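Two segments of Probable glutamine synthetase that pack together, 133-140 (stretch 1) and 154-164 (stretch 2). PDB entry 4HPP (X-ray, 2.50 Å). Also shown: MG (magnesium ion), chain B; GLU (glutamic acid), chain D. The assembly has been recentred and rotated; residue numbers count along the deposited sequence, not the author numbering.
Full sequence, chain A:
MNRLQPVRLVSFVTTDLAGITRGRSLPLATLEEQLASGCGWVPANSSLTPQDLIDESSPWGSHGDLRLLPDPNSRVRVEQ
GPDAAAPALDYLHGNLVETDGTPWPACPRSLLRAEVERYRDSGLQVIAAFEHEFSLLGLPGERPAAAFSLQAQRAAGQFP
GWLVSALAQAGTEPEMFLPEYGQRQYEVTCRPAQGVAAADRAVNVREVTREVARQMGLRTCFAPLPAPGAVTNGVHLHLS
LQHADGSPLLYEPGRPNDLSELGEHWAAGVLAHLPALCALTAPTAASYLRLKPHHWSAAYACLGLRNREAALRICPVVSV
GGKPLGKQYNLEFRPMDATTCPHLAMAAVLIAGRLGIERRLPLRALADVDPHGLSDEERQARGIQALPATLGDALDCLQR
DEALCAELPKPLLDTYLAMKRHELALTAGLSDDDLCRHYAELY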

# COMPACT_ATOMS: atom_id res chain seq x y z
N GLU A 133 23.00 -7.68 -28.26
CA GLU A 133 22.16 -6.53 -28.06
C GLU A 133 20.75 -7.00 -27.63
O GLU A 133 20.28 -8.07 -28.03
N PHE A 134 20.10 -6.20 -26.78
CA PHE A 134 18.79 -6.57 -26.28
C PHE A 134 17.95 -5.33 -25.90
O PHE A 134 18.49 -4.20 -25.72
N SER A 135 16.67 -5.57 -25.73
CA SER A 135 15.72 -4.57 -25.30
C SER A 135 15.54 -4.83 -23.86
O SER A 135 15.43 -6.01 -23.47
N LEU A 136 15.49 -3.76 -23.08
CA LEU A 136 15.13 -3.80 -21.66
C LEU A 136 13.79 -3.14 -21.47
O LEU A 136 13.66 -1.93 -21.62
N LEU A 137 12.79 -3.97 -21.15
CA LEU A 137 11.40 -3.54 -20.96
C LEU A 137 11.00 -3.51 -19.52
O LEU A 137 11.38 -4.40 -18.71
N GLY A 138 10.27 -2.45 -19.21
CA GLY A 138 9.52 -2.30 -17.97
C GLY A 138 10.10 -1.19 -17.13
O GLY A 138 9.74 -1.05 -15.96
N LEU A 139 11.04 -0.43 -17.68
CA LEU A 139 11.79 0.46 -16.81
C LEU A 139 10.84 1.55 -16.38
O LEU A 139 9.97 1.94 -17.14
N PRO A 140 11.01 2.03 -15.15
CA PRO A 140 10.17 3.18 -14.79
C PRO A 140 10.63 4.42 -15.56
O PRO A 140 11.47 4.33 -16.47
N ARG A 154 21.57 5.74 -17.32
CA ARG A 154 20.98 6.04 -16.02
C ARG A 154 19.58 5.55 -15.83
O ARG A 154 19.23 5.19 -14.70
N ALA A 155 18.77 5.53 -16.91
CA ALA A 155 17.36 5.16 -16.77
C ALA A 155 17.24 3.74 -16.30
O ALA A 155 16.25 3.35 -15.64
N ALA A 156 18.28 2.96 -16.62
CA ALA A 156 18.31 1.51 -16.32
C ALA A 156 18.50 1.25 -14.82
O ALA A 156 18.42 0.09 -14.39
N GLY A 157 18.67 2.32 -14.04
CA GLY A 157 18.72 2.23 -12.58
C GLY A 157 19.89 1.34 -12.12
O GLY A 157 21.00 1.50 -12.60
N GLN A 158 19.57 0.36 -11.27
CA GLN A 158 20.57 -0.64 -10.73
C GLN A 158 20.86 -1.86 -11.66
O GLN A 158 21.69 -2.74 -11.32
N PHE A 159 20.19 -1.90 -12.81
CA PHE A 159 20.26 -3.06 -13.71
C PHE A 159 21.66 -3.21 -14.30
O PHE A 159 22.25 -4.27 -14.15
N PRO A 160 22.22 -2.16 -14.92
CA PRO A 160 23.58 -2.42 -15.47
C PRO A 160 24.60 -2.86 -14.40
O PRO A 160 25.34 -3.84 -14.64
N GLY A 161 24.64 -2.17 -13.24
CA GLY A 161 25.53 -2.57 -12.11
C GLY A 161 25.29 -4.02 -11.70
O GLY A 161 26.23 -4.78 -11.52
N TRP A 162 24.04 -4.44 -11.64
CA TRP A 162 23.71 -5.83 -11.25
C TRP A 162 23.91 -6.79 -12.37
O TRP A 162 24.11 -7.97 -12.16
N LEU A 163 23.89 -6.28 -13.58
CA LEU A 163 24.07 -7.16 -14.70
C LEU A 163 25.53 -7.56 -14.78
O LEU A 163 25.87 -8.73 -14.78
N VAL A 164 26.39 -6.58 -14.91
CA VAL A 164 27.85 -6.81 -14.87
C VAL A 164 28.28 -7.67 -13.68
O VAL A 164 29.08 -8.60 -13.81

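The contact between these two stretches is small and almost wholly apolar: no hydrogen bond crosses it, and its cohesion comes from the fit of hydrocarbon surfaces. Along strand 133-137 the side chains alternate. Phe134 and Leu136 point toward the second stretch, whereas Glu133, Ser135 and Leu137 lie out of its reach. From the other side Phe159 and Leu163, one helical turn apart on helix 159-164, point back toward the strand.

Phe159 is the centre of the arrangement. With chi1 at 175° (t) and chi2 at 78°, its ring is carried out from the helix to meet both inward residues of the strand. Leu136, with chi1 t and chi2 p, places CD1 over one face of that ring, 4.1 Å from the ring centroid and only 8° off the ring normal, a CH-pi contact. Its other methyl, CD2, lies 3.6 Å from Phe159 CD2 and reaches Ala156 CB at 4.3 Å. A branched leucine suits this place because its two methyls can serve the ring together while one also touches the neighbouring alanine.

Phe134 adopts chi1 p (63°) with chi2 at -89°, and the tip of its ring reaches the helix. Its CZ is 3.9 Å from Phe159 CE2, each ring meeting the other at its edge, and 4.0 Å from Leu163 CD2. Leu163 has the same t, p combination as Leu136, which brings CD2 to the Phe134 ring. Long side chains are apt here, since the strand and helix axes come no closer than 12.9 Å.

Beyond the strand, Leu139 takes the common m, t rotamer and points toward the turn. Its CD1 lies 3.9 Å from Ala156 CA and 4.0 Å from Ala155 O. The backbones are nearer here, with Leu139 CA and Ala156 CA 6.6 Å apart, and the small side chain of Ala156 fits beside both Leu136 and Leu139. Gly157, with positive phi, follows in a type II' turn closed by a hydrogen bond from Phe159 N to Ala156 O (3.1 Å). Gly138 likewise meets a backbone need, as a CB there would jam against the preceding carbonyl oxygen.

Glu133 serves a different site. Its chi1 m, chi2 t conformation extends the carboxylate to bound ligands: OE2 binds the magnesium ion MG at 2.2 Å, while OE1 accepts a 2.8 Å hydrogen bond from N of the bound glutamic acid, a ligand in keeping with a probable glutamine synthetase. That ligand also binds the metal, through its own OE2 at 2.0 Å from MG.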

# COMPACT_ATOMS: atom_id res chain seq x y z
CB GLU A 133 22.14 -5.65 -29.28
CG GLU A 133 23.42 -4.87 -29.54
CD GLU A 133 23.48 -4.32 -30.97
OE1 GLU A 133 22.63 -4.73 -31.82
OE2 GLU A 133 24.40 -3.50 -31.26
CB PHE A 134 18.93 -7.55 -25.09
CG PHE A 134 19.65 -6.95 -23.87
CD1 PHE A 134 21.06 -7.03 -23.75
CD2 PHE A 134 18.92 -6.37 -22.82
CE1 PHE A 134 21.69 -6.50 -22.67
CE2 PHE A 134 19.57 -5.86 -21.73
CZ PHE A 134 20.95 -5.90 -21.65
CB SER A 135 14.31 -4.80 -25.91
OG SER A 135 14.24 -4.45 -27.29
CB LEU A 136 16.19 -3.10 -20.78
CG LEU A 136 16.04 -3.30 -19.27
CD1 LEU A 136 16.15 -4.77 -18.93
CD2 LEU A 136 17.06 -2.54 -18.45
CB LEU A 137 10.45 -4.46 -21.73
CG LEU A 137 10.96 -4.70 -23.16
CD1 LEU A 137 10.14 -5.76 -23.88
CD2 LEU A 137 10.96 -3.34 -23.86
CB LEU A 139 13.04 1.03 -17.47
CG LEU A 139 14.19 0.09 -17.81
CD1 LEU A 139 15.28 0.85 -18.64
CD2 LEU A 139 14.72 -0.47 -16.53
CB PRO A 140 10.41 3.33 -13.28
CG PRO A 140 11.76 2.69 -13.01
CD PRO A 140 11.99 1.66 -14.09
CB ARG A 154 21.02 7.52 -15.75
CG ARG A 154 22.45 7.99 -15.57
CD ARG A 154 23.36 7.03 -14.79
NE ARG A 154 23.19 7.21 -13.36
CZ ARG A 154 24.05 6.74 -12.44
NH1 ARG A 154 25.12 5.98 -12.78
NH2 ARG A 154 23.85 7.02 -11.15
CB ALA A 155 16.57 5.35 -18.08
CB ALA A 156 19.38 0.82 -17.14
CB GLN A 158 20.17 -1.14 -9.30
CG GLN A 158 20.12 -0.05 -8.22
CD GLN A 158 18.94 -0.11 -7.24
OE1 GLN A 158 18.49 -1.19 -6.82
NE2 GLN A 158 18.45 1.06 -6.84
CB PHE A 159 19.20 -3.03 -14.85
CG PHE A 159 19.36 -4.15 -15.84
CD1 PHE A 159 18.91 -5.44 -15.51
CD2 PHE A 159 20.01 -3.94 -17.05
CE1 PHE A 159 19.10 -6.48 -16.37
CE2 PHE A 159 20.22 -4.97 -17.91
CZ PHE A 159 19.76 -6.25 -17.57
CB PRO A 160 24.00 -1.06 -16.03
CG PRO A 160 22.72 -0.24 -16.06
CD PRO A 160 21.95 -0.73 -14.87
CB TRP A 162 22.30 -5.98 -10.73
CG TRP A 162 22.25 -5.81 -9.26
CD1 TRP A 162 21.60 -4.80 -8.56
CD2 TRP A 162 22.87 -6.65 -8.23
NE1 TRP A 162 21.76 -4.96 -7.20
CE2 TRP A 162 22.53 -6.05 -6.94
CE3 TRP A 162 23.67 -7.80 -8.25
CZ2 TRP A 162 23.00 -6.58 -5.72
CZ3 TRP A 162 24.11 -8.33 -7.03
CH2 TRP A 162 23.79 -7.73 -5.80
CB LEU A 163 23.54 -6.54 -16.02
CG LEU A 163 23.77 -7.46 -17.20
CD1 LEU A 163 23.16 -8.81 -16.91
CD2 LEU A 163 23.20 -6.89 -18.48
CB VAL A 164 28.63 -5.47 -15.01
CG1 VAL A 164 30.11 -5.69 -14.88
CG2 VAL A 164 28.33 -4.90 -16.39
MG MG B . 26.45 -2.78 -31.16
N GLU D . 21.86 -3.31 -34.07
CA GLU D . 22.76 -3.68 -35.23
C GLU D . 22.61 -5.12 -35.77
O GLU D . 21.50 -5.63 -35.95
CB GLU D . 24.22 -3.44 -34.87
CG GLU D . 24.58 -1.98 -34.74
CD GLU D . 25.94 -1.79 -34.17
OE1 GLU D . 26.79 -1.29 -34.93
OE2 GLU D . 26.17 -2.15 -32.99
OXT GLU D . 23.58 -5.83 -36.04